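Local coordinates for extracellular solute-binding protein family 1 (Kribbella flavida, PDB 5IXP) that probably captures a solute outside the cell membrane and hands it to an ABC transporter for uptake, at residues P142-Y147 with W171-N176; A162-A167 with V205-D210; P217-A222 with P238-G243; T224-F227 with A231-T234; G243-N248 with P328-A333. All coordinates share one frame; numbering follows the deposited sequence.

Contact 1. Residues P142-Y147 with W171-N176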
# COMPACT_ATOMS: atom_id res chain seq x y z
N PRO A 142 -4.60 -12.80 15.37
CA PRO A 142 -5.25 -13.37 14.18
C PRO A 142 -6.30 -12.45 13.59
O PRO A 142 -6.52 -12.47 12.37
CB PRO A 142 -5.86 -14.68 14.71
CG PRO A 142 -6.12 -14.41 16.14
CD PRO A 142 -4.95 -13.55 16.60
N ASP A 143 -6.93 -11.61 14.40
CA ASP A 143 -8.00 -10.73 13.95
C ASP A 143 -7.91 -9.42 14.71
O ASP A 143 -7.16 -9.29 15.69
CB ASP A 143 -9.37 -11.38 14.12
CG ASP A 143 -9.56 -11.97 15.50
OD1 ASP A 143 -9.34 -11.27 16.49
OD2 ASP A 143 -9.95 -13.14 15.59
N TRP A 144 -8.69 -8.43 14.27
CA TRP A 144 -8.58 -7.10 14.86
C TRP A 144 -9.08 -7.08 16.29
O TRP A 144 -8.52 -6.38 17.14
CB TRP A 144 -9.31 -6.08 13.99
CG TRP A 144 -8.58 -5.88 12.70
CD1 TRP A 144 -8.92 -6.37 11.46
CD2 TRP A 144 -7.34 -5.18 12.53
NE1 TRP A 144 -7.97 -6.01 10.53
CE2 TRP A 144 -6.99 -5.28 11.16
CE3 TRP A 144 -6.49 -4.49 13.40
CZ2 TRP A 144 -5.82 -4.70 10.64
CZ3 TRP A 144 -5.34 -3.91 12.89
CH2 TRP A 144 -5.01 -4.02 11.52
N THR A 145 -10.11 -7.86 16.59
CA THR A 145 -10.59 -7.94 17.97
C THR A 145 -9.47 -8.40 18.91
O THR A 145 -9.25 -7.80 19.97
CB THR A 145 -11.79 -8.87 18.05
OG1 THR A 145 -12.86 -8.32 17.26
CG2 THR A 145 -12.27 -9.00 19.49
N SER A 146 -8.72 -9.43 18.50
CA SER A 146 -7.59 -9.89 19.30
C SER A 146 -6.48 -8.86 19.36
O SER A 146 -5.81 -8.71 20.39
CB SER A 146 -7.06 -11.21 18.74
OG SER A 146 -8.07 -12.21 18.76
N TYR A 147 -6.24 -8.15 18.25
CA TYR A 147 -5.24 -7.08 18.25
C TYR A 147 -5.57 -6.00 19.28
O TYR A 147 -4.71 -5.59 20.07
CB TYR A 147 -5.14 -6.49 16.84
CG TYR A 147 -4.22 -5.31 16.69
CD1 TYR A 147 -2.84 -5.47 16.58
CD2 TYR A 147 -4.74 -4.02 16.63
CE1 TYR A 147 -1.99 -4.37 16.42
CE2 TYR A 147 -3.91 -2.92 16.46
CZ TYR A 147 -2.55 -3.10 16.36
OH TYR A 147 -1.75 -2.01 16.20
N TRP A 171 -7.42 2.50 10.67
CA TRP A 171 -8.56 2.51 9.77
C TRP A 171 -8.17 2.08 8.36
O TRP A 171 -8.87 1.28 7.73
CB TRP A 171 -9.18 3.91 9.74
CG TRP A 171 -10.14 4.20 8.59
CD1 TRP A 171 -9.82 4.69 7.34
CD2 TRP A 171 -11.56 4.06 8.61
NE1 TRP A 171 -10.97 4.84 6.59
CE2 TRP A 171 -12.05 4.46 7.35
CE3 TRP A 171 -12.47 3.61 9.58
CZ2 TRP A 171 -13.41 4.43 7.02
CZ3 TRP A 171 -13.82 3.59 9.25
CH2 TRP A 171 -14.28 3.99 7.99
N GLU A 172 -7.08 2.64 7.84
CA GLU A 172 -6.62 2.24 6.52
C GLU A 172 -6.40 0.73 6.46
O GLU A 172 -6.81 0.07 5.50
CB GLU A 172 -5.33 2.97 6.15
CG GLU A 172 -5.50 4.48 5.99
CD GLU A 172 -6.30 4.82 4.73
OE1 GLU A 172 -5.71 4.85 3.63
OE2 GLU A 172 -7.53 5.01 4.84
N ALA A 173 -5.78 0.17 7.50
CA ALA A 173 -5.49 -1.26 7.51
C ALA A 173 -6.77 -2.08 7.51
O ALA A 173 -6.89 -3.04 6.74
CB ALA A 173 -4.62 -1.60 8.72
N MSE A 174 -7.75 -1.70 8.33
CA MSE A 174 -8.98 -2.47 8.43
C MSE A 174 -9.91 -2.26 7.24
O MSE A 174 -10.48 -3.21 6.71
CB MSE A 174 -9.72 -2.12 9.72
CG MSE A 174 -8.92 -2.43 10.96
SE MSE A 174 -9.99 -1.97 12.52
CE MSE A 174 -11.44 -3.27 12.22
N ARG A 175 -10.10 -1.00 6.84
CA ARG A 175 -11.08 -0.71 5.80
C ARG A 175 -10.74 -1.42 4.50
O ARG A 175 -11.63 -1.89 3.78
CB ARG A 175 -11.19 0.78 5.53
CG ARG A 175 -12.45 1.10 4.74
CD ARG A 175 -12.38 2.44 4.09
NE ARG A 175 -11.50 2.45 2.92
CZ ARG A 175 -10.24 2.88 2.95
NH1 ARG A 175 -9.70 3.31 4.08
NH2 ARG A 175 -9.52 2.89 1.83
N ASN A 176 -9.45 -1.50 4.17
CA ASN A 176 -9.08 -2.08 2.89
C ASN A 176 -9.27 -3.59 2.84
O ASN A 176 -9.19 -4.16 1.75
CB ASN A 176 -7.64 -1.72 2.56
CG ASN A 176 -7.53 -0.32 2.01
OD1 ASN A 176 -8.01 -0.05 0.92
ND2 ASN A 176 -6.93 0.58 2.78
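Met-174, present as selenomethionine, spreads over one face of the Trp-144 indole with selenium in the place of sulfur, giving a Met-aromatic contact. CG comes nearest, 3.5 Å from the centroid of the five-membered ring and only 14° off its normal, a CH-pi contact centred on the face. SE follows at 4.4 Å from the same centroid. The chain then bends at chi3 (64°), which sets CE 3.9 Å from Trp-144 CB, and the two side chains run past each other in opposite directions. On the six-membered ring, Ala-173 CB lies 3.7 Å from Trp-144 CH2; a methyl is small enough to let the broad indole lie close to helix 167-175. Asp-143 N-caps helix 144-157, its OD1 accepting from Ser-146 N at 2.8 Å and from Ser-146 OG, which should steady the turn from which Trp-144 extends. Trp-144 NE1 donates to Gln-177 OE1, which satisfies the indole N-H in a buried place. No hydrogen bond joins 142-147 to 171-176, so the helices meet here by dispersion and by a polarisable atom over a pi cloud, selenium in this crystal where the natural methionine would have sulfur.

Contact 2. Residues A162-A167 with V205-D210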
# COMPACT_ATOMS: atom_id res chain seq x y z
N ALA A 162 1.27 4.03 24.06
CA ALA A 162 0.09 3.63 23.31
C ALA A 162 0.38 2.34 22.55
O ALA A 162 1.52 1.88 22.45
CB ALA A 162 -0.35 4.74 22.36
N TRP A 163 -0.68 1.77 22.00
CA TRP A 163 -0.57 0.51 21.27
C TRP A 163 -0.15 0.74 19.82
O TRP A 163 0.72 0.03 19.30
CB TRP A 163 -1.91 -0.22 21.35
CG TRP A 163 -1.94 -1.64 20.82
CD1 TRP A 163 -2.84 -2.14 19.91
CD2 TRP A 163 -1.09 -2.73 21.19
NE1 TRP A 163 -2.59 -3.48 19.69
CE2 TRP A 163 -1.53 -3.87 20.47
CE3 TRP A 163 -0.02 -2.87 22.08
CZ2 TRP A 163 -0.92 -5.11 20.60
CZ3 TRP A 163 0.59 -4.12 22.20
CH2 TRP A 163 0.13 -5.22 21.47
N PHE A 164 -0.75 1.73 19.16
CA PHE A 164 -0.45 2.03 17.76
C PHE A 164 -0.34 3.54 17.59
O PHE A 164 -0.71 4.32 18.47
CB PHE A 164 -1.51 1.44 16.82
CG PHE A 164 -2.92 1.81 17.18
CD1 PHE A 164 -3.44 3.07 16.87
CD2 PHE A 164 -3.76 0.87 17.79
CE1 PHE A 164 -4.75 3.40 17.19
CE2 PHE A 164 -5.08 1.19 18.11
CZ PHE A 164 -5.58 2.46 17.81
N ASP A 165 0.16 3.96 16.41
CA ASP A 165 0.50 5.37 16.23
C ASP A 165 -0.73 6.25 15.99
O ASP A 165 -0.81 7.34 16.56
CB ASP A 165 1.52 5.53 15.09
CG ASP A 165 1.04 4.96 13.76
OD1 ASP A 165 0.25 3.99 13.76
OD2 ASP A 165 1.48 5.46 12.72
N SER A 166 -1.70 5.83 15.17
CA SER A 166 -2.87 6.68 14.95
C SER A 166 -4.09 5.85 14.59
O SER A 166 -3.98 4.74 14.05
CB SER A 166 -2.63 7.73 13.84
OG SER A 166 -2.56 7.16 12.53
N ALA A 167 -5.27 6.40 14.91
CA ALA A 167 -6.52 5.77 14.51
C ALA A 167 -6.63 5.68 12.99
O ALA A 167 -7.13 4.69 12.46
CB ALA A 167 -7.71 6.54 15.09
N VAL A 205 -12.80 3.62 17.20
CA VAL A 205 -13.14 4.66 18.17
C VAL A 205 -13.05 4.10 19.59
O VAL A 205 -12.49 4.74 20.49
CB VAL A 205 -14.52 5.25 17.87
CG1 VAL A 205 -14.99 6.11 19.04
CG2 VAL A 205 -14.47 6.08 16.59
N ALA A 206 -13.57 2.89 19.81
CA ALA A 206 -13.48 2.31 21.15
C ALA A 206 -12.02 2.13 21.57
O ALA A 206 -11.67 2.35 22.73
CB ALA A 206 -14.23 0.98 21.20
N ALA A 207 -11.15 1.75 20.62
CA ALA A 207 -9.73 1.65 20.93
C ALA A 207 -9.16 3.00 21.35
O ALA A 207 -8.36 3.07 22.29
CB ALA A 207 -8.97 1.09 19.72
N THR A 208 -9.54 4.09 20.65
CA THR A 208 -9.04 5.40 21.05
C THR A 208 -9.56 5.77 22.44
O THR A 208 -8.82 6.36 23.24
CB THR A 208 -9.43 6.49 20.04
OG1 THR A 208 -10.85 6.72 20.06
CG2 THR A 208 -8.98 6.13 18.63
N GLU A 209 -10.81 5.43 22.74
CA GLU A 209 -11.32 5.70 24.08
C GLU A 209 -10.59 4.88 25.13
O GLU A 209 -10.55 5.28 26.30
CB GLU A 209 -12.82 5.42 24.12
CG GLU A 209 -13.63 6.37 23.28
CD GLU A 209 -15.08 5.95 23.15
OE1 GLU A 209 -15.39 4.79 23.51
OE2 GLU A 209 -15.89 6.78 22.69
N ASP A 210 -10.03 3.75 24.76
CA ASP A 210 -9.25 2.93 25.68
C ASP A 210 -7.79 3.34 25.73
O ASP A 210 -6.99 2.64 26.37
CB ASP A 210 -9.38 1.45 25.30
CG ASP A 210 -10.81 0.93 25.45
OD1 ASP A 210 -11.55 1.49 26.28
OD2 ASP A 210 -11.18 -0.03 24.74
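Phe-164 and Thr-208 each hold their first branch in the position between the backbone N and the carbonyl carbon. In Phe-164 (chi1 52°) this carries the ring out towards helix 195-209, where CZ reaches Ala-207 CB at 4.1 Å. Alanine suits the place, its single methyl fitting against the ring edge, close to the ring plane. In Thr-208 (chi1 68°) the same setting puts OG1 back over its own helix and leaves CG2 anti to the carbonyl carbon, 3.8 Å from Ala-167 CB. The hydroxyl donates to Val-205 O at 2.6 Å, in the carbonyl plane and on a lone pair, while Glu-209 N binds the same oxygen at 2.9 Å. A serine in place of Thr-208 lacks CG2, and the methyl of Ala-167 would probably be left facing a gap. Ala-167 opens helix 167-175 behind the N-cap Ser-166, and its N donates to Asp-371 OD2. Phe-148 of helix 144-157 and Leu-212 also pack against the Phe-164 side chain. The contact thereby packs the loop leading into helix 167-175 against the last turn of helix 195-209. Threonine thus serves two ends: its hydroxyl is spent inside the helix, and what it offers across the contact is a methyl, so the meeting of the two segments is wholly apolar.

Contact 3. Residues P217-A222 with P238-G243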
# COMPACT_ATOMS: atom_id res chain seq x y z
N PRO A 217 -0.42 12.00 13.63
CA PRO A 217 -0.70 11.94 12.20
C PRO A 217 0.51 11.43 11.42
O PRO A 217 1.62 11.93 11.58
CB PRO A 217 -1.03 13.40 11.84
CG PRO A 217 -1.39 14.03 13.16
CD PRO A 217 -0.50 13.37 14.15
N ALA A 218 0.28 10.43 10.58
CA ALA A 218 1.36 9.81 9.84
C ALA A 218 2.14 10.84 9.03
O ALA A 218 1.55 11.74 8.43
CB ALA A 218 0.81 8.74 8.91
N TRP A 219 3.46 10.71 9.03
CA TRP A 219 4.42 11.53 8.28
C TRP A 219 4.56 12.93 8.85
O TRP A 219 5.34 13.72 8.31
CB TRP A 219 4.06 11.62 6.79
CG TRP A 219 3.73 10.26 6.23
CD1 TRP A 219 2.50 9.81 5.86
CD2 TRP A 219 4.63 9.16 6.04
NE1 TRP A 219 2.58 8.51 5.43
CE2 TRP A 219 3.87 8.09 5.54
CE3 TRP A 219 6.00 8.99 6.24
CZ2 TRP A 219 4.44 6.85 5.23
CZ3 TRP A 219 6.56 7.77 5.93
CH2 TRP A 219 5.79 6.71 5.43
N SER A 220 3.86 13.27 9.93
CA SER A 220 4.04 14.57 10.55
C SER A 220 5.36 14.63 11.31
O SER A 220 5.97 13.60 11.63
CB SER A 220 2.88 14.90 11.48
OG SER A 220 2.85 14.02 12.59
N ASP A 221 5.81 15.85 11.62
CA ASP A 221 7.01 16.00 12.43
C ASP A 221 6.87 15.31 13.78
O ASP A 221 7.80 14.65 14.25
CB ASP A 221 7.35 17.48 12.62
CG ASP A 221 7.84 18.13 11.34
OD1 ASP A 221 8.55 17.46 10.57
OD2 ASP A 221 7.52 19.32 11.10
N ALA A 222 5.70 15.44 14.41
CA ALA A 222 5.50 14.80 15.71
C ALA A 222 5.60 13.28 15.59
O ALA A 222 6.22 12.63 16.43
CB ALA A 222 4.14 15.21 16.29
N PRO A 238 3.82 -2.45 6.05
CA PRO A 238 4.29 -2.96 4.76
C PRO A 238 5.80 -3.11 4.78
O PRO A 238 6.50 -2.41 5.51
CB PRO A 238 3.85 -1.88 3.76
CG PRO A 238 3.82 -0.61 4.58
CD PRO A 238 3.32 -1.06 5.95
N GLY A 239 6.29 -4.04 3.96
CA GLY A 239 7.73 -4.27 3.89
C GLY A 239 8.54 -3.00 3.72
O GLY A 239 9.57 -2.83 4.37
N TRP A 240 8.07 -2.08 2.86
CA TRP A 240 8.85 -0.88 2.58
C TRP A 240 8.91 0.08 3.76
O TRP A 240 9.74 1.00 3.75
CB TRP A 240 8.31 -0.15 1.34
CG TRP A 240 6.84 0.24 1.41
CD1 TRP A 240 5.78 -0.43 0.86
CD2 TRP A 240 6.28 1.40 2.04
NE1 TRP A 240 4.60 0.23 1.11
CE2 TRP A 240 4.88 1.36 1.84
CE3 TRP A 240 6.83 2.47 2.76
CZ2 TRP A 240 4.02 2.35 2.34
CZ3 TRP A 240 5.97 3.44 3.26
CH2 TRP A 240 4.58 3.37 3.04
N LEU A 241 8.06 -0.09 4.77
CA LEU A 241 8.08 0.81 5.92
C LEU A 241 9.21 0.49 6.90
O LEU A 241 9.58 1.36 7.69
CB LEU A 241 6.73 0.78 6.64
CG LEU A 241 6.47 1.85 7.70
CD1 LEU A 241 6.42 3.24 7.07
CD2 LEU A 241 5.20 1.55 8.47
N LEU A 242 9.77 -0.73 6.85
CA LEU A 242 10.84 -1.09 7.77
C LEU A 242 11.98 -0.08 7.73
O LEU A 242 12.49 0.34 8.78
CB LEU A 242 11.37 -2.49 7.44
CG LEU A 242 10.37 -3.63 7.60
CD1 LEU A 242 10.96 -4.95 7.11
CD2 LEU A 242 9.98 -3.73 9.04
N GLY A 243 12.38 0.34 6.53
CA GLY A 243 13.45 1.31 6.42
C GLY A 243 13.09 2.67 6.96
O GLY A 243 13.95 3.39 7.48
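Trp-219, the third residue of a type II beta turn from Pro-217 to Ser-220, reaches across to Trp-240 and Leu-241, where the chain leads into helix 241-249 of this solute-binding protein of the PBP clan. One atom does most of the touching: CH2, at the far rim of the indole, lies 3.9 Å from Trp-240 CZ3 and equally 3.9 Å from Leu-241 CD1. The two indoles meet rim against rim, each near the plane of the other, so this is neither a face stack nor a T-shaped pair. Both are exposed for tryptophans, and a wide indole lets the turn bridge the 11.6 Å between the CA atoms of Trp-219 and Leu-241. A formic acid molecule, probably from the crystallisation liquor, lies about 4 Å from the Trp-219 side chain, compatible with a pocket beside it.

Further out, Trp-240 is held on one face by Pro-238 CG, 3.5 Å above the ring plane. Its NE1 donates to Trp-270 O, and the Trp-270 ring packs edge-to-face with it. Trp-223 also meets the Trp-219 ring, and the turn sets Trp-219 with the positive phi (72°) characteristic of the third residue of a type II turn. Ser-220 closes the turn and caps helix 221-226: Pro-217 O receives Ser-220 N at 3.1 Å and, on a lone pair in the carbonyl plane, Ser-220 OG at 2.6 Å.

Contact 4. Residues T224-F227 with A231-T234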
# COMPACT_ATOMS: atom_id res chain seq x y z
N THR A 224 7.27 11.56 13.27
CA THR A 224 8.68 11.23 13.03
C THR A 224 9.47 11.23 14.33
O THR A 224 10.19 10.27 14.63
CB THR A 224 9.27 12.21 12.03
OG1 THR A 224 8.51 12.16 10.82
CG2 THR A 224 10.72 11.86 11.71
N LYS A 225 9.35 12.31 15.11
CA LYS A 225 10.11 12.39 16.36
C LYS A 225 9.70 11.30 17.34
O LYS A 225 10.52 10.85 18.14
CB LYS A 225 9.92 13.77 17.00
CG LYS A 225 10.33 14.95 16.12
CD LYS A 225 11.44 14.58 15.13
CE LYS A 225 11.35 15.42 13.85
NZ LYS A 225 12.67 15.52 13.15
N ALA A 226 8.44 10.86 17.29
CA ALA A 226 7.96 9.90 18.28
C ALA A 226 8.64 8.54 18.16
O ALA A 226 8.55 7.74 19.10
CB ALA A 226 6.45 9.75 18.15
N PHE A 227 9.32 8.26 17.04
CA PHE A 227 10.05 7.01 16.95
C PHE A 227 11.23 6.95 17.90
O PHE A 227 11.77 5.85 18.13
CB PHE A 227 10.52 6.77 15.51
CG PHE A 227 9.42 6.27 14.60
CD1 PHE A 227 9.14 4.91 14.52
CD2 PHE A 227 8.66 7.16 13.84
CE1 PHE A 227 8.12 4.44 13.69
CE2 PHE A 227 7.64 6.70 13.00
CZ PHE A 227 7.37 5.33 12.93
N ALA A 231 6.32 6.12 22.56
CA ALA A 231 4.95 6.58 22.31
C ALA A 231 4.02 5.46 21.84
O ALA A 231 2.84 5.44 22.22
CB ALA A 231 4.96 7.72 21.30
N PHE A 232 4.50 4.55 20.99
CA PHE A 232 3.63 3.47 20.51
C PHE A 232 4.42 2.18 20.32
O PHE A 232 5.62 2.21 20.03
CB PHE A 232 2.90 3.85 19.21
CG PHE A 232 3.80 4.37 18.12
CD1 PHE A 232 4.40 3.50 17.22
CD2 PHE A 232 4.05 5.73 18.00
CE1 PHE A 232 5.23 3.98 16.21
CE2 PHE A 232 4.89 6.22 17.00
CZ PHE A 232 5.48 5.34 16.10
N ALA A 233 3.72 1.05 20.46
CA ALA A 233 4.36 -0.26 20.53
C ALA A 233 4.19 -1.13 19.29
O ALA A 233 4.93 -2.11 19.15
CB ALA A 233 3.85 -1.05 21.75
N THR A 234 3.22 -0.83 18.41
CA THR A 234 3.01 -1.62 17.20
C THR A 234 2.68 -0.70 16.02
O THR A 234 2.25 0.44 16.19
CB THR A 234 1.87 -2.63 17.33
OG1 THR A 234 0.61 -1.93 17.35
CG2 THR A 234 1.99 -3.49 18.60
O HOH W 1 7.19 5.22 19.68
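Ala-226 and Phe-232, whose side chains touch, are also joined through water 1, which lies 2.9 Å from Ala-226 O and accepts from Phe-232 N at 3.1 Å. Its oxygen also sits above the centre of the Phe-232 ring. Thr-229, in the short link between the segments, adds its OG1 to Ala-226 O and to Ala-231 N, so a carbonyl and an N-H beside this link each have a polar partner. Ala-226 CB meets Ala-231 CB at 4.0 Å and Phe-232 CE2 at the same distance; methyls suit this place because the two backbones come within 6.0 Å of each other at the CA atoms of Ala-226 and Ala-231. Phe-227 and Phe-232 form a T-shaped pair: the edge of Phe-232 is turned toward one face of Phe-227, with centroids 5.1 Å apart and planes at 86°. The leading atom, Phe-232 CZ, is 3.7 Å from Phe-227 CE1. With chi1 at -78° CG of Phe-227 stands beside its own backbone N, and the ring comes round to receive that edge. A leucine in place of Phe-227 offers no flat face, and the Phe-232 edge would probably lose its aromatic partner and sit more loosely. Ring pair and water close the short connection from helix 221-226 to strand 232-238, in a fold that, as elsewhere in the PBP clan, packs helices on sheet.

Contact 5. Residues G243-N248 with P328-A333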
# COMPACT_ATOMS: atom_id res chain seq x y z
N GLY A 243 12.38 0.34 6.53
CA GLY A 243 13.45 1.31 6.42
C GLY A 243 13.09 2.67 6.96
O GLY A 243 13.95 3.39 7.48
N VAL A 244 11.82 3.07 6.84
CA VAL A 244 11.37 4.32 7.42
C VAL A 244 11.48 4.27 8.94
O VAL A 244 11.97 5.21 9.58
CB VAL A 244 9.93 4.63 6.97
CG1 VAL A 244 9.38 5.84 7.70
CG2 VAL A 244 9.88 4.83 5.46
N ILE A 245 11.02 3.16 9.54
CA ILE A 245 11.07 3.02 10.99
C ILE A 245 12.51 3.07 11.47
O ILE A 245 12.84 3.79 12.43
CB ILE A 245 10.39 1.70 11.42
CG1 ILE A 245 8.88 1.76 11.13
CG2 ILE A 245 10.65 1.41 12.91
CD1 ILE A 245 8.17 0.43 11.27
N ALA A 246 13.39 2.32 10.80
CA ALA A 246 14.78 2.26 11.24
C ALA A 246 15.45 3.62 11.11
O ALA A 246 16.24 4.00 11.99
CB ALA A 246 15.53 1.20 10.43
N ASP A 247 15.15 4.36 10.04
CA ASP A 247 15.69 5.71 9.90
C ASP A 247 15.19 6.63 11.01
O ASP A 247 15.98 7.35 11.63
CB ASP A 247 15.33 6.29 8.53
CG ASP A 247 16.18 5.71 7.40
OD1 ASP A 247 17.29 5.22 7.67
OD2 ASP A 247 15.73 5.78 6.24
N ASN A 248 13.89 6.62 11.27
CA ASN A 248 13.32 7.54 12.25
C ASN A 248 13.73 7.17 13.67
O ASN A 248 14.04 8.05 14.48
CB ASN A 248 11.79 7.54 12.13
CG ASN A 248 11.31 8.22 10.86
OD1 ASN A 248 12.09 8.82 10.12
ND2 ASN A 248 10.00 8.13 10.60
N PRO A 328 18.82 -7.03 9.79
CA PRO A 328 19.53 -6.97 11.08
C PRO A 328 18.92 -5.99 12.08
O PRO A 328 18.87 -6.29 13.28
CB PRO A 328 20.95 -6.57 10.68
CG PRO A 328 21.06 -6.95 9.24
CD PRO A 328 19.72 -6.72 8.66
N TYR A 329 18.47 -4.83 11.62
CA TYR A 329 17.90 -3.85 12.54
C TYR A 329 16.69 -4.41 13.27
O TYR A 329 16.53 -4.20 14.48
CB TYR A 329 17.51 -2.57 11.79
CG TYR A 329 17.13 -1.41 12.68
CD1 TYR A 329 18.08 -0.46 13.04
CD2 TYR A 329 15.83 -1.25 13.15
CE1 TYR A 329 17.75 0.61 13.85
CE2 TYR A 329 15.48 -0.18 13.96
CZ TYR A 329 16.45 0.75 14.30
OH TYR A 329 16.13 1.83 15.10
N PHE A 330 15.83 -5.15 12.56
CA PHE A 330 14.64 -5.74 13.16
C PHE A 330 14.94 -7.14 13.71
O PHE A 330 14.31 -8.14 13.35
CB PHE A 330 13.50 -5.77 12.14
CG PHE A 330 12.84 -4.44 11.95
CD1 PHE A 330 13.43 -3.47 11.15
CD2 PHE A 330 11.66 -4.15 12.61
CE1 PHE A 330 12.83 -2.24 11.00
CE2 PHE A 330 11.06 -2.91 12.46
CZ PHE A 330 11.65 -1.95 11.65
N ASN A 331 15.93 -7.19 14.61
CA ASN A 331 16.28 -8.41 15.34
C ASN A 331 16.58 -9.57 14.39
O ASN A 331 16.23 -10.72 14.65
CB ASN A 331 15.18 -8.79 16.34
CG ASN A 331 15.62 -9.87 17.33
OD1 ASN A 331 16.77 -9.89 17.75
ND2 ASN A 331 14.71 -10.77 17.68
N ASN A 332 17.23 -9.25 13.26
CA ASN A 332 17.60 -10.26 12.27
C ASN A 332 16.37 -11.04 11.78
O ASN A 332 16.44 -12.24 11.55
CB ASN A 332 18.65 -11.23 12.81
CG ASN A 332 20.01 -10.59 12.94
OD1 ASN A 332 20.51 -10.00 11.99
ND2 ASN A 332 20.60 -10.71 14.11
N ALA A 333 15.25 -10.35 11.64
CA ALA A 333 14.04 -11.02 11.22
C ALA A 333 14.21 -11.56 9.80
O ALA A 333 14.84 -10.90 8.96
CB ALA A 333 12.83 -10.08 11.28
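Tyr-329 points its CB towards helix 241-249, and from there its ring lies over the methyl of Ala-246. With CG anti to the backbone N (chi1 -170°), the ring begins at CG, 3.8 Å from Ala-246 CB, and CD2 is nearer still at 3.7 Å. Farther along, CE2 reaches Ala-246 CA, also at 3.7 Å, and CZ stays close to the same CA. At the tip, OH hydrogen-bonds to Gly-250 O, just past the segment. Ala-246 CB therefore stands 3.6 Å from the ring centroid and 10° off the normal, an almost centred CH-pi contact. Alanine suits the place, since its single methyl lets one face of the phenol ring come down over it. Next in the chain, Phe-330, the centre of an inverse gamma turn, brings CZ to Ile-245 CG2 at 3.7 Å, the two side chains crossing at about a right angle. Its ring also meets Trp-257 of strand 257-260, which adds to the apolar surround of Ile-245. The loop thus lays two neighbouring aromatics along successive helix residues, and the chemistry is divided: dispersion and CH-pi contacts cover the helix side, while the phenol hydroxyl takes up a backbone carbonyl beyond it.

How the contacts relate
Contacts 1, 2 and 4 meet at Thr-234, whose OG1 lies 2.6 Å from Tyr-147 OH and 2.8 Å from Trp-163 O, both probable hydrogen bonds. Contact 2 also adjoins contact 4 where Ala-162 N lies 2.8 Å from Ala-231 O. Contact 4 is nested within the loop that contact 3 closes, and both use helix 221-226. Contacts 3 and 5 share Gly-243 on helix 241-249, and Phe-227 of contact 4 packs on the same helix, with CE1 3.8 Å from Ile-245 CG1. Contact 3 carries the tryptophan beside the formic acid, while contacts 2 and 5 are the most widely separated, with centres about 24 Å apart.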